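Local coordinates for short-chain dehydrogenase/reductase SDR (Paraburkholderia phymatum, PDB 5VA8), which binds NADP in a Rossmann-type fold and probably catalyses an NADP(H)-dependent oxidation or reduction, as in other short-chain dehydrogenases/reductases, at residues Leu27-Gly30 with Cys31-Leu35. Numbering follows the deposited sequence.
With NAP (NADP nicotinamide-adenine-dinucleotide phosphate), chain E.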
ATOM      1  N   LEU A  27      11.172  15.769 -18.243  1.00 13.89           N
ATOM      2  CA  LEU A  27       9.841  15.172 -18.150  1.00 14.94           C
ATOM      3  C   LEU A  27       8.748  16.183 -18.459  1.00 15.59           C
ATOM      4  O   LEU A  27       7.753  15.848 -19.115  1.00 14.13           O
ATOM      5  CB  LEU A  27       9.618  14.585 -16.763  1.00 15.71           C
ATOM      6  CG  LEU A  27      10.622  13.515 -16.358  1.00 15.16           C
ATOM      7  CD1 LEU A  27      10.287  13.010 -14.974  1.00 15.11           C
ATOM      8  CD2 LEU A  27      10.618  12.374 -17.371  1.00 16.64           C
ATOM      9  N   GLY A  28       8.898  17.416 -17.971  1.00 13.90           N
ATOM     10  CA  GLY A  28       7.899  18.427 -18.271  1.00 12.29           C
ATOM     11  C   GLY A  28       7.804  18.697 -19.761  1.00 15.61           C
ATOM     12  O   GLY A  28       6.706  18.777 -20.319  1.00 13.92           O
ATOM     13  N   ARG A  29       8.958  18.837 -20.431  1.00 13.59           N
ATOM     14  CA  ARG A  29       8.940  18.973 -21.885  1.00 13.08           C
ATOM     15  C   ARG A  29       8.258  17.774 -22.538  1.00 14.71           C
ATOM     16  O   ARG A  29       7.446  17.933 -23.459  1.00 15.96           O
ATOM     17  CB  ARG A  29      10.360  19.139 -22.435  1.00 14.31           C
ATOM     18  CG  ARG A  29      10.369  19.224 -23.960  1.00 16.12           C
ATOM     19  CD  ARG A  29      11.745  19.486 -24.574  1.00 18.87           C
ATOM     20  NE  ARG A  29      11.641  19.446 -26.036  1.00 25.29           N
ATOM     21  CZ  ARG A  29      12.637  19.714 -26.881  1.00 30.94           C
ATOM     22  NH1 ARG A  29      13.839  20.044 -26.426  1.00 32.12           N
ATOM     23  NH2 ARG A  29      12.428  19.649 -28.190  1.00 36.80           N
ATOM     24  N   GLY A  30       8.564  16.569 -22.063  1.00 14.82           N
ATOM     25  CA  GLY A  30       7.931  15.387 -22.626  1.00 14.76           C
ATOM     26  C   GLY A  30       6.415  15.428 -22.517  1.00 14.40           C
ATOM     27  O   GLY A  30       5.712  15.008 -23.439  1.00 16.46           O
ATOM     28  N   CYS A  31       5.896  15.929 -21.390  1.00 13.29           N
ATOM     29  CA  CYS A  31       4.449  16.076 -21.249  1.00 12.10           C
ATOM     30  C   CYS A  31       3.905  17.126 -22.209  1.00 14.20           C
ATOM     31  O   CYS A  31       2.864  16.913 -22.850  1.00 14.59           O
ATOM     32  CB  CYS A  31       4.079  16.439 -19.810  1.00 12.62           C
ATOM     33  SG  CYS A  31       4.434  15.133 -18.615  1.00 14.26           S
ATOM     34  N   ALA A  32       4.587  18.270 -22.315  1.00 13.78           N
ATOM     35  CA  ALA A  32       4.127  19.317 -23.219  1.00 14.36           C
ATOM     36  C   ALA A  32       4.095  18.832 -24.659  1.00 14.67           C
ATOM     37  O   ALA A  32       3.132  19.100 -25.385  1.00 16.79           O
ATOM     38  CB  ALA A  32       5.022  20.552 -23.094  1.00 15.26           C
ATOM     39  N   GLU A  33       5.144  18.127 -25.095  1.00 15.11           N
ATOM     40  CA  GLU A  33       5.185  17.640 -26.471  1.00 16.45           C
ATOM     41  C   GLU A  33       4.073  16.632 -26.730  1.00 16.44           C
ATOM     42  O   GLU A  33       3.467  16.632 -27.808  1.00 18.83           O
ATOM     43  CB  GLU A  33       6.548  17.013 -26.778  1.00 17.72           C
ATOM     44  CG  GLU A  33       7.695  18.019 -26.653  1.00 19.62           C
ATOM     45  CD  GLU A  33       8.920  17.657 -27.466  1.00 39.30           C
ATOM     46  OE1 GLU A  33       8.803  17.597 -28.709  1.00 48.25           O
ATOM     47  OE2 GLU A  33      10.002  17.443 -26.865  1.00 32.89           O
ATOM     48  N   ALA A  34       3.804  15.754 -25.762  1.00 15.72           N
ATOM     49  CA  ALA A  34       2.788  14.725 -25.974  1.00 15.90           C
ATOM     50  C   ALA A  34       1.393  15.331 -26.014  1.00 15.41           C
ATOM     51  O   ALA A  34       0.564  14.926 -26.838  1.00 17.63           O
ATOM     52  CB  ALA A  34       2.883  13.658 -24.885  1.00 18.57           C
ATOM     53  N   LEU A  35       1.120  16.316 -25.151  1.00 16.39           N
ATOM     54  CA  LEU A  35      -0.175  16.997 -25.196  1.00 15.09           C
ATOM     55  C   LEU A  35      -0.333  17.778 -26.495  1.00 17.32           C
ATOM     56  O   LEU A  35      -1.377  17.699 -27.156  1.00 16.90           O
ATOM     57  CB  LEU A  35      -0.336  17.915 -23.977  1.00 16.51           C
ATOM     58  CG  LEU A  35      -0.445  17.190 -22.632  1.00 16.12           C
ATOM     59  CD1 LEU A  35      -0.295  18.171 -21.466  1.00 14.98           C
ATOM     60  CD2 LEU A  35      -1.771  16.430 -22.533  1.00 15.98           C
TER
HETATM   61  PA  NAP E 301      15.195  18.491 -15.958  1.00 16.95           P
HETATM   62  O1A NAP E 301      15.500  17.697 -17.163  1.00 17.38           O
HETATM   63  O2A NAP E 301      16.368  19.202 -15.316  1.00 19.64           O
HETATM   64  O5B NAP E 301      14.063  19.546 -16.379  1.00 15.61           O
HETATM   65  C5B NAP E 301      13.568  20.462 -15.392  1.00 14.30           C
HETATM   66  C4B NAP E 301      12.771  21.508 -16.120  1.00 13.32           C
HETATM   67  O4B NAP E 301      12.036  22.285 -15.152  1.00 15.40           O
HETATM   68  C3B NAP E 301      13.597  22.522 -16.912  1.00 13.60           C
HETATM   69  O3B NAP E 301      12.842  22.983 -18.023  1.00 13.40           O
HETATM   70  C2B NAP E 301      13.790  23.637 -15.887  1.00 15.12           C
HETATM   71  O2B NAP E 301      14.168  24.853 -16.571  1.00 14.77           O
HETATM   72  C1B NAP E 301      12.399  23.648 -15.251  1.00 15.76           C
HETATM   73  N9A NAP E 301      12.349  24.205 -13.903  1.00 15.08           N
HETATM   74  C8A NAP E 301      13.022  23.747 -12.801  1.00 15.00           C
HETATM   75  N7A NAP E 301      12.710  24.367 -11.687  1.00 15.86           N
HETATM   76  C5A NAP E 301      11.771  25.307 -12.086  1.00 14.06           C
HETATM   77  C6A NAP E 301      11.059  26.295 -11.379  1.00 14.78           C
HETATM   78  N6A NAP E 301      11.184  26.504 -10.063  1.00 15.46           N
HETATM   79  N1A NAP E 301      10.209  27.081 -12.077  1.00 13.43           N
HETATM   80  C2A NAP E 301      10.079  26.871 -13.394  1.00 12.05           C
HETATM   81  N3A NAP E 301      10.697  25.971 -14.167  1.00 13.47           N
HETATM   82  C4A NAP E 301      11.539  25.220 -13.449  1.00 13.44           C
HETATM   83  O3  NAP E 301      14.520  17.582 -14.829  1.00 16.56           O
HETATM   84  PN  NAP E 301      13.564  16.299 -14.892  1.00 14.58           P
HETATM   85  O1N NAP E 301      12.583  16.465 -15.982  1.00 14.00           O
HETATM   86  O2N NAP E 301      14.423  15.097 -14.872  1.00 16.54           O
HETATM   87  O5D NAP E 301      12.847  16.434 -13.471  1.00 17.22           O
HETATM   88  C5D NAP E 301      11.537  17.022 -13.342  1.00 17.65           C
HETATM   89  C4D NAP E 301      11.074  16.719 -11.939  1.00 12.18           C
HETATM   90  O4D NAP E 301      10.930  15.286 -11.796  1.00 12.69           O
HETATM   91  C3D NAP E 301      12.022  17.160 -10.818  1.00 13.50           C
HETATM   92  O3D NAP E 301      11.284  17.571  -9.667  1.00 14.57           O
HETATM   93  C2D NAP E 301      12.789  15.877 -10.514  1.00 12.60           C
HETATM   94  O2D NAP E 301      13.352  15.822  -9.207  1.00 13.16           O
HETATM   95  C1D NAP E 301      11.652  14.873 -10.673  1.00 12.74           C
HETATM   96  N1N NAP E 301      12.105  13.478 -10.900  1.00 13.77           N
HETATM   97  C2N NAP E 301      13.016  13.209 -11.851  1.00 14.94           C
HETATM   98  C3N NAP E 301      13.386  11.904 -12.098  1.00 16.16           C
HETATM   99  C7N NAP E 301      14.376  11.474 -13.137  1.00 15.02           C
HETATM  100  O7N NAP E 301      14.961  10.383 -12.995  1.00 15.64           O
HETATM  101  N7N NAP E 301      14.692  12.335 -14.100  1.00 13.86           N
HETATM  102  C4N NAP E 301      12.738  10.890 -11.396  1.00 26.82           C
HETATM  103  C5N NAP E 301      11.814  11.206 -10.414  1.00 16.99           C
HETATM  104  C6N NAP E 301      11.519  12.513 -10.166  1.00 14.96           C
HETATM  105  P2B NAP E 301      14.848  26.083 -15.780  1.00 15.21           P
HETATM  106  O1X NAP E 301      13.787  26.662 -14.905  1.00 16.06           O
HETATM  107  O2X NAP E 301      16.027  25.527 -14.980  1.00 14.89           O
HETATM  108  O3X NAP E 301      15.312  27.027 -16.908  1.00 20.06           O
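R29 and E33, one turn apart on helix 26-37, form a salt bridge, with R29 NE 2.7 Å from E33 OE2. The bond is bent, with an N-H...O angle of 130°: NE approaches from above the carboxylate plane, and OE2 in turn lies off the guanidinium plane. R29 carries its CG anti to the backbone N (chi1 178°) and is extended from CG to NE. The chain of E33, with CG anti to its own carbonyl carbon (chi1 -62°), brings OE2 alongside, 3.4 Å from R29 CG. Both side chains are partly exposed, bordering helix 49-63. The flank facing helix 233-243 is tightly packed: L27 and C31 meet F236, and A34 meets A241. A32 is set between V20 of strand 17-20 and I59 of helix 49-63. The backbone bonds i+4 to i continue along the helix, among them C31 N to L27 O at 2.9 Å. At the cofactor end, L27 N donates to NADP O1N over 2.8 Å. This is the helix of the first beta-alpha-beta unit (strand 17-20, helix 26-37, strand 41-46), its N-terminal end directed at the diphosphate; the helix dipole, together with the L27 N-H, would help to offset the negative charge of the phosphate bearing O1N.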